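Local atomic coordinates of cysteine desulfurase (Elizabethkingia anophelis NUHP1, PDB entry 5VPR), a protein that probably removes sulfur from L-cysteine, using pyridoxal 5'-phosphate, to yield L-alanine and a sulfur-loaded carrier. Residues R80-V83 with Q84-I87; Y110-T113 with D114-K118; I189-I192 with I193-R197; A209-A212 with P213-I217. All coordinates share one frame; numbering follows the deposited sequence.

Contact 1: R80-V83 with Q84-I87; sequences RKKV and QRFI
Four successive i to i+4 backbone bonds join Arg80-Val83 to Gln84-Ile87, the donors Gln84 N, Arg85 N, Phe86 N and Ile87 N reaching Arg80 O, Lys81 O, Lys82 O and Val83 O at 2.9 to 3.0 Å. The straightest is Arg85 N to Lys81 O, with an N-H...O angle of 171°. The same carbonyl also meets the Arg85 side chain. Bent at its third torsion (chi3 -68°), that chain folds back along the helix and lays its guanidinium flat over Lys81 O, which stands 3.6 Å above the plane near the group's centre. Arg85 NH1 comes 3.8 Å from Lys81 CB, whereas its NH2 lies 4.0 Å from Lys82 CG, so the group spans the roots of both lysines. All these residues belong to the C-terminal part of helix 67-87, a helix of the large domain of this class-V aminotransferase fold, packed between the sheet and helix 287-303, and the side chains sort by face. Val83 and Ile87 turn to strand 241-245, through Ile242 and Tyr244. Ile87 brings CG1 to 3.5 Å from Val83 O, its CG1 lying between backbone N and carbonyl carbon (chi1 68°). Phe86 CB sits 3.3 Å from Val83 O, and its ring packs on helix 287-303 and makes a cation-pi contact with Arg305. Of the polar ends, Arg80 forms salt bridges with Glu281 and Glu77, Lys82 with Asp298, and Gln84 NE2 bonds to Ala89 O. Gln84 keeps its CB 3.5 Å from Lys81 O while its extended chain carries the amide past the Lys81 stem.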
loop_
_atom_site.group_PDB
_atom_site.type_symbol
_atom_site.label_atom_id
_atom_site.label_comp_id
_atom_site.label_asym_id
_atom_site.label_seq_id
_atom_site.Cartn_x
_atom_site.Cartn_y
_atom_site.Cartn_z
ATOM N N ARG A 80 -11.453 -7.052 -12.940
ATOM C CA ARG A 80 -11.785 -5.653 -12.689
ATOM C C ARG A 80 -12.990 -5.529 -11.767
ATOM O O ARG A 80 -13.020 -4.655 -10.894
ATOM C CB ARG A 80 -12.051 -4.907 -13.995
ATOM C CG ARG A 80 -12.090 -3.375 -13.800
ATOM C CD ARG A 80 -12.491 -2.607 -15.084
ATOM N NE ARG A 80 -11.804 -3.055 -16.310
ATOM C CZ ARG A 80 -10.675 -2.539 -16.804
ATOM N NH1 ARG A 80 -10.040 -1.549 -16.183
ATOM N NH2 ARG A 80 -10.171 -3.013 -17.944
ATOM N N LYS A 81 -13.998 -6.390 -11.946
ATOM C CA LYS A 81 -15.189 -6.291 -11.111
ATOM C C LYS A 81 -14.913 -6.758 -9.688
ATOM O O LYS A 81 -15.524 -6.250 -8.737
ATOM C CB LYS A 81 -16.348 -7.082 -11.732
ATOM C CG LYS A 81 -16.823 -6.546 -13.105
ATOM C CD LYS A 81 -18.080 -7.269 -13.578
ATOM C CE LYS A 81 -18.526 -6.773 -14.957
ATOM N NZ LYS A 81 -17.408 -6.943 -15.935
ATOM N N LYS A 82 -14.004 -7.719 -9.516
ATOM C CA LYS A 82 -13.597 -8.104 -8.167
ATOM C C LYS A 82 -12.967 -6.924 -7.435
ATOM O O LYS A 82 -13.298 -6.650 -6.276
ATOM C CB LYS A 82 -12.626 -9.283 -8.215
ATOM C CG LYS A 82 -13.205 -10.595 -8.751
ATOM C CD LYS A 82 -12.073 -11.629 -8.825
ATOM C CE LYS A 82 -12.477 -12.968 -9.430
ATOM N NZ LYS A 82 -11.279 -13.889 -9.404
ATOM N N VAL A 83 -12.053 -6.211 -8.101
ATOM C CA VAL A 83 -11.422 -5.049 -7.482
ATOM C C VAL A 83 -12.456 -3.961 -7.210
ATOM O O VAL A 83 -12.440 -3.324 -6.149
ATOM C CB VAL A 83 -10.272 -4.522 -8.364
ATOM C CG1 VAL A 83 -9.673 -3.264 -7.754
ATOM C CG2 VAL A 83 -9.191 -5.594 -8.537
ATOM N N GLN A 84 -13.367 -3.730 -8.166
ATOM C CA GLN A 84 -14.454 -2.767 -7.969
ATOM C C GLN A 84 -15.213 -3.034 -6.671
ATOM O O GLN A 84 -15.379 -2.136 -5.836
ATOM C CB GLN A 84 -15.423 -2.810 -9.160
ATOM C CG GLN A 84 -16.552 -1.774 -9.043
ATOM C CD GLN A 84 -17.827 -2.167 -9.759
ATOM O OE1 GLN A 84 -17.849 -3.093 -10.575
ATOM N NE2 GLN A 84 -18.911 -1.463 -9.447
ATOM N N ARG A 85 -15.678 -4.273 -6.486
ATOM C CA ARG A 85 -16.396 -4.621 -5.260
ATOM C C ARG A 85 -15.497 -4.521 -4.031
ATOM O O ARG A 85 -15.959 -4.141 -2.950
ATOM C CB ARG A 85 -16.986 -6.029 -5.383
ATOM C CG ARG A 85 -18.180 -6.116 -6.337
ATOM C CD ARG A 85 -18.857 -7.485 -6.291
ATOM N NE ARG A 85 -17.995 -8.516 -6.849
ATOM C CZ ARG A 85 -17.937 -8.822 -8.143
ATOM N NH1 ARG A 85 -18.708 -8.177 -9.014
ATOM N NH2 ARG A 85 -17.110 -9.775 -8.565
ATOM N N PHE A 86 -14.212 -4.833 -4.194
ATOM C CA PHE A 86 -13.253 -4.794 -3.095
ATOM C C PHE A 86 -13.119 -3.390 -2.506
ATOM O O PHE A 86 -13.052 -3.234 -1.281
ATOM C CB PHE A 86 -11.904 -5.320 -3.605
ATOM C CG PHE A 86 -10.839 -5.431 -2.554
ATOM C CD1 PHE A 86 -10.923 -6.391 -1.557
ATOM C CD2 PHE A 86 -9.725 -4.602 -2.591
ATOM C CE1 PHE A 86 -9.912 -6.519 -0.602
ATOM C CE2 PHE A 86 -8.710 -4.718 -1.632
ATOM C CZ PHE A 86 -8.807 -5.672 -0.641
ATOM N N ILE A 87 -13.095 -2.354 -3.349
ATOM C CA ILE A 87 -12.996 -0.974 -2.871
ATOM C C ILE A 87 -14.350 -0.259 -2.882
ATOM O O ILE A 87 -14.416 0.941 -2.587
ATOM C CB ILE A 87 -11.957 -0.169 -3.669
ATOM C CG1 ILE A 87 -12.431 0.044 -5.117
ATOM C CG2 ILE A 87 -10.570 -0.845 -3.597
ATOM C CD1 ILE A 87 -11.454 0.896 -5.964
#

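Contact 2: Y110-T113 with D114-K118; sequences YAMT and DLIKK
Leu115 N bonds to Met112 O at 2.7 Å, the shortest hydrogen bond between Tyr110-Thr113 and Asp114-Lys118, its donor standing above the carbonyl plane, 46° out of it. The next carbonyl, Thr113 O, receives Ile116 N in a weak bond of 3.5 Å, although the N-H points well, at 163°. This i to i+3 pairing is the 3-10 geometry that follows helix 101-111 before the chain leaves for strand 121-125. One residue earlier in the turn, Tyr110 O takes two donors from Thr113, N at 3.2 Å and OG1 at 2.9 Å, both arriving from the same face of the carbonyl plane. The hydroxyl can do this because OG1 lies beside its own backbone N (chi1 -64°); it is also bonded to Arg142 of helix 134-142. On the side facing the sheet, the Met112 side chain, bent at both chi2 and chi3, swings its thioether toward the following residues. Its methyl CE reaches Ile116 CD1 at 3.6 Å, the two side chains meeting at a slant, while SD passes Leu115 CD1 at 4.1 Å with the chains nearly perpendicular. Leu139, Leu173 and Phe203 also touch Met112, and Leu115 shares Phe203. The turn therefore has two chemistries: a threonine whose hydroxyl doubles its backbone bond, and a bent thioether packed with two branched aliphatic chains against the central sheet.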
loop_
_atom_site.group_PDB
_atom_site.type_symbol
_atom_site.label_atom_id
_atom_site.label_comp_id
_atom_site.label_asym_id
_atom_site.label_seq_id
_atom_site.Cartn_x
_atom_site.Cartn_y
_atom_site.Cartn_z
ATOM N N TYR A 110 0.426 13.758 -14.723
ATOM C CA TYR A 110 0.557 14.204 -16.106
ATOM C C TYR A 110 -0.779 14.678 -16.662
ATOM O O TYR A 110 -0.834 15.689 -17.369
ATOM C CB TYR A 110 1.132 13.084 -16.980
ATOM C CG TYR A 110 2.641 12.955 -16.941
ATOM C CD1 TYR A 110 3.250 11.771 -16.528
ATOM C CD2 TYR A 110 3.458 14.010 -17.329
ATOM C CE1 TYR A 110 4.635 11.646 -16.499
ATOM C CE2 TYR A 110 4.842 13.895 -17.303
ATOM C CZ TYR A 110 5.424 12.712 -16.886
ATOM O OH TYR A 110 6.797 12.598 -16.859
ATOM N N ALA A 111 -1.870 13.969 -16.354
ATOM C CA ALA A 111 -3.168 14.367 -16.887
ATOM C C ALA A 111 -3.684 15.668 -16.264
ATOM O O ALA A 111 -4.502 16.350 -16.887
ATOM C CB ALA A 111 -4.179 13.233 -16.697
ATOM N N MET A 112 -3.222 16.042 -15.064
ATOM C CA MET A 112 -3.648 17.309 -14.470
ATOM C C MET A 112 -3.027 18.517 -15.159
ATOM O O MET A 112 -3.517 19.635 -14.960
ATOM C CB MET A 112 -3.296 17.382 -12.978
ATOM C CG MET A 112 -4.101 16.470 -12.068
ATOM S SD MET A 112 -5.832 16.935 -11.909
ATOM C CE MET A 112 -5.677 18.609 -11.286
ATOM N N THR A 113 -1.958 18.314 -15.941
ATOM C CA THR A 113 -1.174 19.429 -16.472
ATOM C C THR A 113 -2.060 20.499 -17.098
ATOM O O THR A 113 -1.840 21.699 -16.888
ATOM C CB THR A 113 -0.152 18.921 -17.499
ATOM O OG1 THR A 113 0.793 18.052 -16.858
ATOM C CG2 THR A 113 0.601 20.095 -18.143
ATOM N N ASP A 114 -3.091 20.082 -17.838
ATOM C CA ASP A 114 -3.957 21.025 -18.534
ATOM C C ASP A 114 -4.923 21.752 -17.607
ATOM O O ASP A 114 -5.406 22.830 -17.968
ATOM C CB ASP A 114 -4.744 20.306 -19.635
ATOM C CG ASP A 114 -3.959 20.177 -20.937
ATOM O OD1 ASP A 114 -2.859 20.767 -21.039
ATOM O OD2 ASP A 114 -4.445 19.488 -21.860
ATOM N N LEU A 115 -5.214 21.207 -16.428
ATOM C CA LEU A 115 -6.147 21.847 -15.509
ATOM C C LEU A 115 -5.465 22.757 -14.491
ATOM O O LEU A 115 -6.144 23.290 -13.610
ATOM C CB LEU A 115 -6.974 20.785 -14.776
ATOM C CG LEU A 115 -7.753 19.788 -15.641
ATOM C CD1 LEU A 115 -8.275 18.638 -14.781
ATOM C CD2 LEU A 115 -8.892 20.464 -16.365
ATOM N N ILE A 116 -4.153 22.957 -14.586
ATOM C CA ILE A 116 -3.406 23.747 -13.612
ATOM C C ILE A 116 -2.821 24.959 -14.319
ATOM O O ILE A 116 -2.053 24.808 -15.275
ATOM C CB ILE A 116 -2.292 22.929 -12.946
ATOM C CG1 ILE A 116 -2.842 21.599 -12.450
ATOM C CG2 ILE A 116 -1.687 23.726 -11.807
ATOM C CD1 ILE A 116 -3.973 21.754 -11.493
ATOM N N LYS A 117 -3.162 26.156 -13.828
ATOM C CA LYS A 117 -2.751 27.420 -14.419
ATOM C C LYS A 117 -1.616 28.049 -13.602
ATOM O O LYS A 117 -1.102 27.462 -12.645
ATOM C CB LYS A 117 -3.957 28.356 -14.544
ATOM N N LYS A 118 -1.263 29.290 -13.950
ATOM C CA LYS A 118 0.056 29.847 -13.652
ATOM C C LYS A 118 0.327 30.079 -12.170
ATOM O O LYS A 118 1.489 30.274 -11.802
ATOM C CB LYS A 118 0.244 31.168 -14.404
#

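Contact 3: I189-I192 with I193-R197; sequences IDEI and IRKVR
Ile189 meets Ile193 one turn on, its branch methyl CG2 lying 3.6 Å from Ile193 CD1, with the two side chains slanting across each other. Their backbones are joined by Ile193 N to Ile189 O, a nearly straight bond at 169°. Asp190 contributes its carbonyl: Arg194 N bonds to Asp190 O at 3.0 Å, and the same oxygen lies over one face of the Arg194 guanidinium, which the bend at chi3 turns back on the helix. Glu191 CA approaches that face too, 3.5 Å from Arg194 NH2. The Glu191 carboxylate plane is nearly parallel to that of the guanidinium (12° apart), yet the two make no salt bridge. Glu191 runs beside Lys195 instead, both chains pointing the same way, and its OE1 comes 3.7 Å from Lys195 CE but 4.4 Å from NZ. Ile192 closes the segment; Val196 N bonds to Ile192 O at 2.8 Å, and the CG2 methyls of the two residues sit 4.1 Å apart. Ile189, Ile192, Ile193 and Val196 form the inner face of helix 189-199, the crossover helix of the beta-alpha-beta unit between strands 171-177 and 203-207, and press on Val174, Val176, Ile204 and Ile206. Lys195 NZ has its salt bridge with Asp164, so the more distant Glu191 probably attracts it only secondarily; the branched aliphatics carry the packing on the sheet.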
loop_
_atom_site.group_PDB
_atom_site.type_symbol
_atom_site.label_atom_id
_atom_site.label_comp_id
_atom_site.label_asym_id
_atom_site.label_seq_id
_atom_site.Cartn_x
_atom_site.Cartn_y
_atom_site.Cartn_z
ATOM N N ILE A 189 -7.569 10.576 7.203
ATOM C CA ILE A 189 -8.042 10.848 5.837
ATOM C C ILE A 189 -9.436 11.475 5.830
ATOM O O ILE A 189 -9.721 12.374 5.022
ATOM C CB ILE A 189 -8.009 9.554 5.009
ATOM C CG1 ILE A 189 -6.566 9.145 4.752
ATOM C CG2 ILE A 189 -8.710 9.741 3.676
ATOM C CD1 ILE A 189 -5.751 10.237 4.141
ATOM N N ASP A 190 -10.341 11.000 6.697
ATOM C CA ASP A 190 -11.719 11.498 6.639
ATOM C C ASP A 190 -11.799 12.953 7.080
ATOM O O ASP A 190 -12.556 13.750 6.506
ATOM C CB ASP A 190 -12.643 10.637 7.499
ATOM C CG ASP A 190 -12.883 9.267 6.899
ATOM O OD1 ASP A 190 -12.541 9.065 5.710
ATOM O OD2 ASP A 190 -13.411 8.388 7.617
ATOM N N GLU A 191 -11.028 13.315 8.100
ATOM C CA GLU A 191 -10.959 14.706 8.528
ATOM C C GLU A 191 -10.309 15.581 7.461
ATOM O O GLU A 191 -10.766 16.700 7.204
ATOM C CB GLU A 191 -10.177 14.787 9.835
ATOM C CG GLU A 191 -10.221 16.126 10.512
ATOM C CD GLU A 191 -9.367 16.121 11.749
ATOM O OE1 GLU A 191 -8.976 17.211 12.223
ATOM O OE2 GLU A 191 -9.070 15.004 12.228
ATOM N N ILE A 192 -9.245 15.080 6.822
ATOM C CA ILE A 192 -8.570 15.841 5.768
ATOM C C ILE A 192 -9.520 16.108 4.602
ATOM O O ILE A 192 -9.646 17.242 4.127
ATOM C CB ILE A 192 -7.305 15.098 5.293
ATOM C CG1 ILE A 192 -6.254 15.035 6.404
ATOM C CG2 ILE A 192 -6.743 15.741 4.016
ATOM C CD1 ILE A 192 -5.043 14.136 6.048
ATOM N N ILE A 193 -10.199 15.061 4.119
ATOM C CA ILE A 193 -11.117 15.203 2.990
ATOM C C ILE A 193 -12.241 16.174 3.331
ATOM O O ILE A 193 -12.586 17.048 2.531
ATOM C CB ILE A 193 -11.659 13.827 2.574
ATOM C CG1 ILE A 193 -10.549 13.012 1.895
ATOM C CG2 ILE A 193 -12.824 13.975 1.607
ATOM C CD1 ILE A 193 -10.975 11.614 1.546
ATOM N N ARG A 194 -12.809 16.054 4.534
ATOM C CA ARG A 194 -13.828 17.002 4.969
ATOM C C ARG A 194 -13.307 18.435 4.896
ATOM O O ARG A 194 -13.994 19.328 4.387
ATOM C CB ARG A 194 -14.289 16.661 6.390
ATOM C CG ARG A 194 -15.783 16.741 6.579
ATOM C CD ARG A 194 -16.201 16.455 8.027
ATOM N NE ARG A 194 -15.530 15.270 8.554
ATOM C CZ ARG A 194 -14.644 15.298 9.542
ATOM N NH1 ARG A 194 -14.345 16.456 10.121
ATOM N NH2 ARG A 194 -14.069 14.173 9.959
ATOM N N LYS A 195 -12.089 18.675 5.401
ATOM C CA LYS A 195 -11.510 20.014 5.306
ATOM C C LYS A 195 -11.320 20.443 3.857
ATOM O O LYS A 195 -11.628 21.588 3.500
ATOM C CB LYS A 195 -10.172 20.093 6.034
ATOM C CG LYS A 195 -10.220 20.026 7.550
ATOM C CD LYS A 195 -8.792 19.822 8.092
ATOM C CE LYS A 195 -8.730 19.857 9.623
ATOM N NZ LYS A 195 -9.408 21.066 10.168
ATOM N N VAL A 196 -10.809 19.544 3.007
ATOM C CA VAL A 196 -10.537 19.913 1.620
ATOM C C VAL A 196 -11.836 20.215 0.863
ATOM O O VAL A 196 -11.888 21.145 0.056
ATOM C CB VAL A 196 -9.712 18.810 0.922
ATOM C CG1 VAL A 196 -9.526 19.149 -0.560
ATOM C CG2 VAL A 196 -8.359 18.624 1.599
ATOM N N ARG A 197 -12.901 19.432 1.102
ATOM C CA ARG A 197 -14.179 19.691 0.448
ATOM C C ARG A 197 -14.791 21.005 0.916
ATOM O O ARG A 197 -15.415 21.717 0.123
ATOM C CB ARG A 197 -15.169 18.559 0.711
ATOM C CG ARG A 197 -14.772 17.218 0.163
ATOM C CD ARG A 197 -14.538 17.263 -1.319
ATOM N NE ARG A 197 -14.497 15.913 -1.865
ATOM C CZ ARG A 197 -13.938 15.598 -3.029
ATOM N NH1 ARG A 197 -13.357 16.535 -3.764
ATOM N NH2 ARG A 197 -13.947 14.341 -3.450
#

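Contact 4: A209-A212 with P213-I217; sequences AQAA and PHFEI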
loop_
_atom_site.group_PDB
_atom_site.type_symbol
_atom_site.label_atom_id
_atom_site.label_comp_id
_atom_site.label_asym_id
_atom_site.label_seq_id
_atom_site.Cartn_x
_atom_site.Cartn_y
_atom_site.Cartn_z
ATOM N N ALA A 209 -1.531 2.620 -0.971
ATOM C CA ALA A 209 -0.673 1.447 -1.164
ATOM C C ALA A 209 -0.451 0.695 0.145
ATOM O O ALA A 209 -0.470 -0.542 0.172
ATOM C CB ALA A 209 0.669 1.854 -1.777
ATOM N N GLN A 210 -0.255 1.418 1.243
ATOM C CA GLN A 210 -0.023 0.769 2.526
ATOM C C GLN A 210 -1.313 0.564 3.305
ATOM O O GLN A 210 -1.285 0.004 4.402
ATOM C CB GLN A 210 0.986 1.580 3.349
ATOM C CG GLN A 210 1.703 0.780 4.427
ATOM C CD GLN A 210 2.414 -0.449 3.870
ATOM O OE1 GLN A 210 2.090 -1.586 4.233
ATOM N NE2 GLN A 210 3.385 -0.221 2.980
ATOM N N ALA A 211 -2.443 1.010 2.766
ATOM C CA ALA A 211 -3.728 0.820 3.412
ATOM C C ALA A 211 -4.468 -0.403 2.894
ATOM O O ALA A 211 -5.020 -1.162 3.692
ATOM C CB ALA A 211 -4.611 2.073 3.235
ATOM N N ALA A 212 -4.484 -0.607 1.575
ATOM C CA ALA A 212 -5.269 -1.692 0.992
ATOM C C ALA A 212 -4.922 -3.089 1.510
ATOM O O ALA A 212 -5.834 -3.936 1.528
ATOM C CB ALA A 212 -5.139 -1.655 -0.542
ATOM N N PRO A 213 -3.676 -3.414 1.903
ATOM C CA PRO A 213 -3.420 -4.756 2.459
ATOM C C PRO A 213 -3.957 -4.948 3.863
ATOM O O PRO A 213 -3.968 -6.085 4.338
ATOM C CB PRO A 213 -1.879 -4.869 2.460
ATOM C CG PRO A 213 -1.400 -3.789 1.569
ATOM C CD PRO A 213 -2.419 -2.682 1.684
ATOM N N HIS A 214 -4.395 -3.891 4.548
ATOM C CA HIS A 214 -4.562 -3.966 5.997
ATOM C C HIS A 214 -5.963 -3.694 6.518
ATOM O O HIS A 214 -6.317 -4.231 7.569
ATOM C CB HIS A 214 -3.582 -3.006 6.675
ATOM C CG HIS A 214 -2.160 -3.408 6.473
ATOM N ND1 HIS A 214 -1.643 -4.569 7.003
ATOM C CD2 HIS A 214 -1.165 -2.850 5.743
ATOM C CE1 HIS A 214 -0.377 -4.689 6.645
ATOM N NE2 HIS A 214 -0.063 -3.659 5.880
ATOM N N PHE A 215 -6.771 -2.884 5.843
ATOM C CA PHE A 215 -8.138 -2.704 6.319
ATOM C C PHE A 215 -9.041 -2.331 5.161
ATOM O O PHE A 215 -8.585 -1.938 4.085
ATOM C CB PHE A 215 -8.239 -1.658 7.436
ATOM C CG PHE A 215 -7.421 -0.430 7.201
ATOM C CD1 PHE A 215 -6.198 -0.273 7.835
ATOM C CD2 PHE A 215 -7.883 0.579 6.373
ATOM C CE1 PHE A 215 -5.437 0.859 7.641
ATOM C CE2 PHE A 215 -7.130 1.725 6.166
ATOM C CZ PHE A 215 -5.904 1.866 6.806
ATOM N N GLU A 216 -10.338 -2.471 5.401
ATOM C CA GLU A 216 -11.314 -2.357 4.327
ATOM C C GLU A 216 -11.343 -0.946 3.758
ATOM O O GLU A 216 -11.236 0.037 4.492
ATOM C CB GLU A 216 -12.704 -2.751 4.827
ATOM C CG GLU A 216 -13.804 -2.529 3.788
ATOM C CD GLU A 216 -15.109 -3.230 4.126
ATOM O OE1 GLU A 216 -15.054 -4.280 4.807
ATOM O OE2 GLU A 216 -16.178 -2.732 3.698
ATOM N N ILE A 217 -11.490 -0.855 2.438
ATOM C CA ILE A 217 -11.567 0.408 1.715
ATOM C C ILE A 217 -12.970 0.546 1.136
ATOM O O ILE A 217 -13.484 -0.392 0.517
ATOM C CB ILE A 217 -10.508 0.467 0.594
ATOM C CG1 ILE A 217 -9.093 0.306 1.160
ATOM C CG2 ILE A 217 -10.676 1.737 -0.247
ATOM C CD1 ILE A 217 -8.714 1.341 2.181
HETATM O O HOH W 1 -8.495 -3.367 1.704
#
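Ala211 O is the centre of the turn, accepting His214 N at 2.9 Å and Phe215 N at 3.3 Å. The two donors come differently: Phe215 N lies nearly in line with the carbonyl bond (C=O...N 173°), whereas His214 N sits 45° out of the carbonyl plane. One face of the Phe215 ring is turned to the same oxygen, Ala211 O lying 4.1 Å above the ring plane over its centre, and the ring's CZ touches Ala211 CB at 3.8 Å. Phe215 CG occupies the place between its backbone N and carbonyl carbon (chi1 43°), which brings the ring back over the turn. On the neighbouring residue, the His214 ring presents its edge to Gln210 O, in plane, with CD2 3.2 Å away. His214 NE2 donates to Gln210 OE1 in a weak bond of 3.4 Å; the amide and ring planes are moderately inclined. Pro213 CB lies off-centre over one face of the imidazole. A water donates to both Ala212 O and Phe215 O, at 2.7 and 2.8 Å, bridging the two carbonyls across the turn. In the next shell, His214 ND1 is hydrogen-bonded to Glu312, and Gln210 NE2 to O3 of the pyridoxal phosphate-modified lysine at position 233. This loop after strand 203-207 thus borders the cofactor site. The chain of bonds from Glu312 through His214 to Gln210 ends at the cofactor's phenolic oxygen, consistent with the histidine, held at ND1 by Glu312, positioning the Gln210 amide from the second shell, though the NE2 bond to OE1 is weak.

Along the chain the four contacts follow in series, 80-87, 110-118, 189-197 and 209-217, all within the class-V aminotransferase fold. Contacts 1 and 4 alone touch: Phe86 CZ packs 4.1 Å from Ala212 O, and Ile87 CB 4.1 Å from Ile217 CG2, with centres 14 Å apart. Contact 3 lies on the helix leading into strand 203-207, and contact 4 on the loop leaving it; their nearest atoms are about 7 Å apart. Contact 2, at the turn before strand 121-125, lies 22 to 29 Å from the others between centres, and at 26 Å is the farthest from the chain's centre. All four contacts pack on the seven-stranded sheet; contact 4, nearest the chain's centre, also reaches the cofactor.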